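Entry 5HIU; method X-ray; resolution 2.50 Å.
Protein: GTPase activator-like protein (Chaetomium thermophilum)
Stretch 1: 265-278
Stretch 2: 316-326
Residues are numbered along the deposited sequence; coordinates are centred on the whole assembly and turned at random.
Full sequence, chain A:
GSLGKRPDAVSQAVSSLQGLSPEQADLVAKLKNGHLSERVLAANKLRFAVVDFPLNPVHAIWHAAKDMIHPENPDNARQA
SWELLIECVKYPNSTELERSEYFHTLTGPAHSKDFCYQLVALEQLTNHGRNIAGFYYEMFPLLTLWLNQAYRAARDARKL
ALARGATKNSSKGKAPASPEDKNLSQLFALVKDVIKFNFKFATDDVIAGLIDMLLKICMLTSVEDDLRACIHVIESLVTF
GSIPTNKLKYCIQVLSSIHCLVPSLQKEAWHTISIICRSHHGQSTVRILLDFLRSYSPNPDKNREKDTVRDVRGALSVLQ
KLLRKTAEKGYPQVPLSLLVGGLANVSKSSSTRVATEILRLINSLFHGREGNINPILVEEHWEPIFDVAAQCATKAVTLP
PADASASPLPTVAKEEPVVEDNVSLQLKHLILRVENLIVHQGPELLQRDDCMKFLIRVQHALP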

# COMPACT_ATOMS: atom_id res chain seq x y z
N LEU A 265 -6.27 9.71 0.42
CA LEU A 265 -5.43 8.81 -0.36
C LEU A 265 -6.20 8.09 -1.47
O LEU A 265 -5.71 7.11 -2.02
N GLN A 266 -7.38 8.59 -1.82
CA GLN A 266 -8.21 7.90 -2.80
C GLN A 266 -7.53 7.84 -4.15
O GLN A 266 -7.54 6.79 -4.80
N LYS A 267 -6.95 8.94 -4.57
CA LYS A 267 -6.30 8.99 -5.88
C LYS A 267 -5.09 8.02 -5.94
O LYS A 267 -4.98 7.19 -6.87
N GLU A 268 -4.25 8.06 -4.91
CA GLU A 268 -3.13 7.13 -4.78
C GLU A 268 -3.56 5.66 -4.85
O GLU A 268 -2.96 4.89 -5.58
N ALA A 269 -4.59 5.27 -4.11
CA ALA A 269 -5.09 3.90 -4.13
C ALA A 269 -5.71 3.55 -5.48
O ALA A 269 -5.62 2.43 -5.96
N TRP A 270 -6.40 4.50 -6.10
CA TRP A 270 -7.04 4.14 -7.33
C TRP A 270 -5.94 3.86 -8.34
O TRP A 270 -6.01 2.90 -9.13
N HIS A 271 -4.89 4.67 -8.29
CA HIS A 271 -3.78 4.50 -9.23
C HIS A 271 -3.24 3.08 -9.13
O HIS A 271 -3.08 2.35 -10.11
N THR A 272 -3.00 2.65 -7.90
CA THR A 272 -2.49 1.32 -7.68
C THR A 272 -3.52 0.27 -8.08
O THR A 272 -3.16 -0.74 -8.68
N ILE A 273 -4.79 0.50 -7.77
CA ILE A 273 -5.81 -0.47 -8.14
C ILE A 273 -5.92 -0.52 -9.66
O ILE A 273 -6.21 -1.59 -10.21
N SER A 274 -5.71 0.62 -10.34
CA SER A 274 -5.88 0.63 -11.79
C SER A 274 -4.85 -0.27 -12.41
O SER A 274 -5.17 -1.11 -13.27
N ILE A 275 -3.60 -0.11 -11.97
CA ILE A 275 -2.52 -0.94 -12.47
C ILE A 275 -2.94 -2.40 -12.34
O ILE A 275 -2.95 -3.14 -13.33
N ILE A 276 -3.33 -2.81 -11.14
CA ILE A 276 -3.72 -4.20 -10.91
C ILE A 276 -4.85 -4.64 -11.86
O ILE A 276 -4.85 -5.78 -12.38
N CYS A 277 -5.81 -3.75 -12.07
CA CYS A 277 -6.97 -4.05 -12.90
C CYS A 277 -6.61 -4.28 -14.36
O CYS A 277 -7.17 -5.16 -15.02
N ARG A 278 -5.66 -3.48 -14.86
CA ARG A 278 -5.21 -3.60 -16.23
C ARG A 278 -4.17 -4.71 -16.43
O ARG A 278 -3.50 -4.75 -17.45
N LEU A 316 -17.88 -1.34 -3.81
CA LEU A 316 -18.76 -0.40 -4.48
C LEU A 316 -17.95 0.76 -5.04
O LEU A 316 -18.11 1.16 -6.19
N SER A 317 -17.09 1.31 -4.20
CA SER A 317 -16.30 2.48 -4.55
C SER A 317 -15.45 2.16 -5.77
O SER A 317 -15.39 2.93 -6.74
N VAL A 318 -14.78 1.01 -5.71
CA VAL A 318 -13.82 0.63 -6.73
C VAL A 318 -14.57 0.22 -7.98
O VAL A 318 -14.12 0.49 -9.09
N LEU A 319 -15.72 -0.42 -7.79
CA LEU A 319 -16.56 -0.85 -8.91
C LEU A 319 -17.12 0.35 -9.66
O LEU A 319 -17.14 0.37 -10.88
N GLN A 320 -17.58 1.34 -8.94
CA GLN A 320 -18.12 2.52 -9.58
C GLN A 320 -17.05 3.14 -10.45
O GLN A 320 -17.31 3.60 -11.53
N LYS A 321 -15.83 3.14 -9.95
CA LYS A 321 -14.70 3.70 -10.69
C LYS A 321 -14.32 2.76 -11.85
O LYS A 321 -14.17 3.21 -12.99
N LEU A 322 -14.24 1.46 -11.58
CA LEU A 322 -13.93 0.51 -12.63
C LEU A 322 -14.93 0.55 -13.77
O LEU A 322 -14.53 0.61 -14.92
N LEU A 323 -16.22 0.55 -13.45
CA LEU A 323 -17.27 0.53 -14.46
C LEU A 323 -17.30 1.71 -15.43
O LEU A 323 -18.05 1.68 -16.39
N ARG A 324 -16.52 2.77 -15.19
CA ARG A 324 -16.39 3.83 -16.18
C ARG A 324 -15.34 3.49 -17.23
O ARG A 324 -15.13 4.26 -18.19
N LYS A 325 -14.67 2.35 -17.07
CA LYS A 325 -13.60 1.98 -17.97
C LYS A 325 -14.06 1.06 -19.10
O LYS A 325 -15.16 0.50 -19.08
N THR A 326 -13.17 0.94 -20.10
CA THR A 326 -13.43 0.26 -21.37
C THR A 326 -12.29 -0.71 -21.71
O THR A 326 -11.13 -0.42 -21.41

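The helix of stretch 2 crosses helix 266-277 at 65°, with the axes 11.5 Å apart at their closest; Trp270 has the largest area covered by the other stretch, 105 Å². Leu316 takes no part, but Ser317 (chi1 t), its CA-to-CB bond sideways, lies at the margin, its OG 4.4 Å from NE2 of Gln266 (t,t), a loose approach; NE2 is hydrogen-bonded elsewhere in the structure. Val318 (t) also leaves sideways, yet its CG2 meets CD1 of Ile273 (m,t) at 3.7 Å and its CG1 lies 4.2 Å from CZ3 of Trp270, so a compact branched residue serves two apolar neighbours. Leu319 points away and Gln320 is out of reach. Lys321 (t,p,t,t) points toward stretch 1 and lays its aliphatic chain over one face of the indole: CG sits 3.4 Å from the centroid of the six-membered ring of Trp270 (chi1 t), a CH-pi contact almost on the ring normal. Its NZ, 5.3 Å from the five-membered ring centroid of Trp270, adds at most a weak cation-pi attraction. Leu322 (t,p) starts sideways but its end comes nearer, CD2 reaching SG of Cys277 (m) at 4.0 Å; its apolar branched end suits this buried site. Beyond Leu323 and Arg324, the turn from Leu322 brings Lys325 (m,m,t,t) round, its CE 3.9 Å from CZ2 of Trp270, so its methylenes give the indole an apolar partner. No hydrogen bond joins the stretches; the packing is chiefly apolar.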

# COMPACT_ATOMS: atom_id res chain seq x y z
CB LEU A 265 -4.80 7.77 0.56
CG LEU A 265 -3.77 8.35 1.54
CD1 LEU A 265 -3.30 7.27 2.50
CD2 LEU A 265 -2.60 8.96 0.80
CB GLN A 266 -9.59 8.56 -2.93
CG GLN A 266 -10.62 7.67 -3.61
CD GLN A 266 -12.01 8.31 -3.72
OE1 GLN A 266 -12.28 9.06 -4.66
NE2 GLN A 266 -12.89 8.00 -2.77
CB LYS A 267 -5.93 10.43 -6.26
CG LYS A 267 -5.01 11.14 -5.26
CD LYS A 267 -4.76 12.60 -5.61
CE LYS A 267 -3.61 13.16 -4.78
NZ LYS A 267 -3.54 14.64 -4.87
CB GLU A 268 -2.33 7.37 -3.50
CG GLU A 268 -1.26 8.46 -3.62
CD GLU A 268 -1.73 9.80 -3.12
OE1 GLU A 268 -2.96 10.03 -3.10
OE2 GLU A 268 -0.87 10.62 -2.75
CB ALA A 269 -6.12 3.68 -3.01
CB TRP A 270 -7.99 5.22 -7.83
CG TRP A 270 -8.34 4.94 -9.21
CD1 TRP A 270 -7.96 5.63 -10.30
CD2 TRP A 270 -9.05 3.80 -9.67
NE1 TRP A 270 -8.41 5.00 -11.43
CE2 TRP A 270 -9.08 3.86 -11.07
CE3 TRP A 270 -9.66 2.72 -9.03
CZ2 TRP A 270 -9.71 2.91 -11.84
CZ3 TRP A 270 -10.28 1.76 -9.81
CH2 TRP A 270 -10.31 1.87 -11.19
CB HIS A 271 -2.69 5.51 -8.94
CG HIS A 271 -1.70 5.63 -10.04
ND1 HIS A 271 -0.58 4.82 -10.13
CD2 HIS A 271 -1.65 6.45 -11.12
CE1 HIS A 271 0.11 5.14 -11.20
NE2 HIS A 271 -0.52 6.13 -11.82
CB THR A 272 -2.00 1.16 -6.23
OG1 THR A 272 -1.05 2.19 -5.95
CG2 THR A 272 -1.34 -0.16 -6.04
CB ILE A 273 -7.17 -0.18 -7.47
CG1 ILE A 273 -7.11 -0.49 -5.98
CG2 ILE A 273 -8.30 -1.03 -8.05
CD1 ILE A 273 -8.23 0.18 -5.20
CB SER A 274 -5.83 2.04 -12.39
OG SER A 274 -4.73 2.77 -11.87
CB ILE A 275 -1.21 -0.68 -11.72
CG1 ILE A 275 -0.66 0.70 -12.12
CG2 ILE A 275 -0.20 -1.76 -12.02
CD1 ILE A 275 0.24 1.35 -11.09
CB ILE A 276 -4.16 -4.43 -9.46
CG1 ILE A 276 -3.01 -4.13 -8.50
CG2 ILE A 276 -4.63 -5.87 -9.26
CD1 ILE A 276 -3.41 -4.01 -7.06
CB CYS A 277 -8.01 -2.93 -12.79
SG CYS A 277 -9.05 -3.16 -11.34
CB ARG A 278 -4.64 -2.26 -16.68
CG ARG A 278 -5.69 -1.18 -16.84
CD ARG A 278 -5.05 0.16 -17.14
NE ARG A 278 -4.40 0.68 -15.94
CZ ARG A 278 -3.34 1.48 -15.92
NH1 ARG A 278 -2.78 1.89 -17.05
NH2 ARG A 278 -2.84 1.88 -14.75
CB LEU A 316 -19.82 0.14 -3.51
CG LEU A 316 -21.20 -0.53 -3.47
CD1 LEU A 316 -21.18 -2.04 -3.60
CD2 LEU A 316 -21.93 -0.11 -2.20
CB SER A 317 -15.40 2.85 -3.36
OG SER A 317 -14.90 4.16 -3.48
CB VAL A 318 -12.88 -0.49 -6.22
CG1 VAL A 318 -12.11 -1.11 -7.37
CG2 VAL A 318 -11.91 0.05 -5.19
CB LEU A 319 -17.70 -1.78 -8.45
CG LEU A 319 -17.27 -3.23 -8.24
CD1 LEU A 319 -18.32 -4.07 -7.50
CD2 LEU A 319 -16.93 -3.86 -9.58
CB GLN A 320 -18.58 3.52 -8.54
CG GLN A 320 -19.02 4.85 -9.10
CD GLN A 320 -19.68 5.70 -8.04
OE1 GLN A 320 -20.40 5.21 -7.15
NE2 GLN A 320 -19.44 7.00 -8.12
CB LYS A 321 -13.54 3.94 -9.72
CG LYS A 321 -12.41 4.79 -10.25
CD LYS A 321 -12.80 6.23 -10.58
CE LYS A 321 -11.65 6.95 -11.30
NZ LYS A 321 -12.09 8.19 -12.02
CB LEU A 322 -13.87 -0.92 -12.07
CG LEU A 322 -13.23 -1.96 -13.02
CD1 LEU A 322 -11.96 -1.45 -13.69
CD2 LEU A 322 -12.91 -3.24 -12.27
CB LEU A 323 -18.64 0.44 -13.79
CG LEU A 323 -18.96 -0.93 -13.20
CD1 LEU A 323 -20.03 -0.79 -12.13
CD2 LEU A 323 -19.40 -1.90 -14.27
CB ARG A 324 -15.97 5.13 -15.52
CG ARG A 324 -16.80 5.56 -14.34
CD ARG A 324 -16.22 6.86 -13.83
NE ARG A 324 -16.90 7.30 -12.62
CZ ARG A 324 -18.11 7.84 -12.60
NH1 ARG A 324 -18.80 8.00 -13.73
NH2 ARG A 324 -18.65 8.20 -11.43
CB LYS A 325 -12.47 1.34 -17.19
CG LYS A 325 -12.01 2.17 -16.00
CD LYS A 325 -11.53 3.56 -16.38
CE LYS A 325 -11.15 4.32 -15.14
NZ LYS A 325 -10.49 5.61 -15.45
CB THR A 326 -13.48 1.26 -22.54
OG1 THR A 326 -12.21 1.91 -22.64
CG2 THR A 326 -14.60 2.29 -22.34